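EmGH1 (PDB 5Z87) probably hydrolyses beta-glucosidic bonds as a glycoside hydrolase family 3 enzyme, and binds magnesium. Local coordinates at residues Tyr368-Arg371 with Ala372-Ile376. Sequence-based numbering, arbitrary orientation.
Sequences YVRR and AAERI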
loop_
_atom_site.group_PDB
_atom_site.type_symbol
_atom_site.label_atom_id
_atom_site.label_comp_id
_atom_site.label_asym_id
_atom_site.label_seq_id
_atom_site.Cartn_x
_atom_site.Cartn_y
_atom_site.Cartn_z
ATOM N N TYR A 368 -1.840 26.675 -28.060
ATOM C CA TYR A 368 -2.318 25.949 -26.880
ATOM C C TYR A 368 -3.517 26.653 -26.250
ATOM O O TYR A 368 -4.460 26.000 -25.787
ATOM C CB TYR A 368 -1.178 25.785 -25.864
ATOM C CG TYR A 368 -0.161 24.752 -26.303
ATOM C CD1 TYR A 368 -0.441 23.391 -26.208
ATOM C CD2 TYR A 368 1.069 25.131 -26.828
ATOM C CE1 TYR A 368 0.470 22.438 -26.614
ATOM C CE2 TYR A 368 1.992 24.174 -27.242
ATOM C CZ TYR A 368 1.680 22.831 -27.131
ATOM O OH TYR A 368 2.575 21.875 -27.541
ATOM N N VAL A 369 -3.501 27.988 -26.229
ATOM C CA VAL A 369 -4.671 28.730 -25.780
ATOM C C VAL A 369 -5.860 28.425 -26.675
ATOM O O VAL A 369 -6.973 28.189 -26.192
ATOM C CB VAL A 369 -4.359 30.233 -25.730
ATOM C CG1 VAL A 369 -5.610 31.014 -25.395
ATOM C CG2 VAL A 369 -3.281 30.499 -24.692
ATOM N N ARG A 370 -5.633 28.382 -27.990
ATOM C CA ARG A 370 -6.710 28.127 -28.942
ATOM C C ARG A 370 -7.217 26.689 -28.848
ATOM O O ARG A 370 -8.428 26.443 -28.955
ATOM C CB ARG A 370 -6.219 28.455 -30.361
ATOM C CG ARG A 370 -6.976 27.795 -31.509
ATOM C CD ARG A 370 -8.376 28.333 -31.618
ATOM N NE ARG A 370 -9.191 27.665 -32.639
ATOM C CZ ARG A 370 -9.514 28.220 -33.810
ATOM N NH1 ARG A 370 -9.066 29.437 -34.108
ATOM N NH2 ARG A 370 -10.274 27.560 -34.684
ATOM N N ARG A 371 -6.308 25.723 -28.656
ATOM C CA ARG A 371 -6.736 24.340 -28.450
ATOM C C ARG A 371 -7.665 24.235 -27.243
ATOM O O ARG A 371 -8.743 23.630 -27.317
ATOM C CB ARG A 371 -5.514 23.430 -28.280
ATOM C CG ARG A 371 -5.868 21.941 -28.174
ATOM C CD ARG A 371 -4.622 21.079 -27.916
ATOM N NE ARG A 371 -4.023 21.311 -26.596
ATOM C CZ ARG A 371 -3.059 20.558 -26.068
ATOM N NH1 ARG A 371 -2.575 19.514 -26.740
ATOM N NH2 ARG A 371 -2.578 20.843 -24.868
ATOM N N ALA A 372 -7.283 24.860 -26.132
ATOM C CA ALA A 372 -8.099 24.776 -24.929
ATOM C C ALA A 372 -9.416 25.534 -25.095
ATOM O O ALA A 372 -10.497 24.985 -24.836
ATOM C CB ALA A 372 -7.304 25.300 -23.731
ATOM N N ALA A 373 -9.355 26.792 -25.553
ATOM C CA ALA A 373 -10.579 27.591 -25.657
ATOM C C ALA A 373 -11.575 26.982 -26.637
ATOM O O ALA A 373 -12.790 27.119 -26.454
ATOM C CB ALA A 373 -10.251 29.029 -26.052
ATOM N N GLU A 374 -11.098 26.280 -27.663
ATOM C CA GLU A 374 -12.043 25.729 -28.619
ATOM C C GLU A 374 -12.802 24.553 -28.018
ATOM O O GLU A 374 -14.003 24.401 -28.266
ATOM C CB GLU A 374 -11.333 25.329 -29.920
ATOM C CG GLU A 374 -12.330 25.006 -31.029
ATOM C CD GLU A 374 -11.688 24.752 -32.385
ATOM O OE1 GLU A 374 -10.724 25.477 -32.741
ATOM O OE2 GLU A 374 -12.159 23.821 -33.087
ATOM N N ARG A 375 -12.123 23.720 -27.214
ATOM C CA ARG A 375 -12.803 22.637 -26.503
ATOM C C ARG A 375 -13.908 23.187 -25.615
ATOM O O ARG A 375 -15.046 22.696 -25.632
ATOM C CB ARG A 375 -11.799 21.838 -25.658
ATOM C CG ARG A 375 -10.867 20.967 -26.458
ATOM C CD ARG A 375 -9.502 20.866 -25.815
ATOM N NE ARG A 375 -8.690 19.855 -26.482
ATOM C CZ ARG A 375 -7.501 19.438 -26.061
ATOM N NH1 ARG A 375 -6.958 19.942 -24.961
ATOM N NH2 ARG A 375 -6.850 18.515 -26.752
ATOM N N ILE A 376 -13.577 24.221 -24.837
ATOM C CA ILE A 376 -14.538 24.877 -23.951
ATOM C C ILE A 376 -15.746 25.378 -24.736
ATOM O O ILE A 376 -16.899 25.132 -24.362
ATOM C CB ILE A 376 -13.852 26.029 -23.203
ATOM C CG1 ILE A 376 -12.738 25.499 -22.309
ATOM C CG2 ILE A 376 -14.886 26.832 -22.405
ATOM C CD1 ILE A 376 -13.255 24.623 -21.191
#
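Ala372 N donates to Tyr368 O at 3.1 Å, one turn back along helix 366-382, the first of four i to i+4 backbone bonds that carry the chain from 368-371 into 372-376. Ala372 CB lies 3.6 Å from Tyr368 O and touches Leu338 of helix 330-340. Ala373 follows with N bonded to Val369 O at 2.8 Å; its methyl, like Val369, packs on Met59 of helix 56-61. Glu374 N bonds to Arg370 O, and the side chains of this pair meet as well. With CG anti to the backbone N (chi1 -169°) and the rest extended, Glu374 reaches outward from the helix, and Arg370, bent at chi2, leans forward to meet it. There OE1 takes both NE of Arg370, at 2.7 Å, and NH2 of Arg370, at 2.9 Å, a side-on salt bridge. OE1 sits in the guanidinium plane, but the carboxylate is turned 53° from it, and NH2 comes from above the carboxylate. An alanine in place of Arg370 would probably leave Glu374 OE1 without both donors and Asn52 without its NH1 partner. Arg375 N makes only a weak bond to Arg371 O. Its side chain runs beside that of Arg371, guanidinium planes 18° apart, with Arg371 CG 3.7 Å above the centre of the Arg375 group. Arg371 NE and Arg375 NH1 are 3.6 Å apart, like charges; Asp343 pairs with Arg375 NH1 and probably offsets part of that repulsion. Away from the annotated sites, this helix turn thus pairs opposite charges on one flank and, on another, lays two arginine side chains next to each other, Arg375 held by Asp343 and Arg371 NH2 bonded weakly to Leu338 O and Arg339 O.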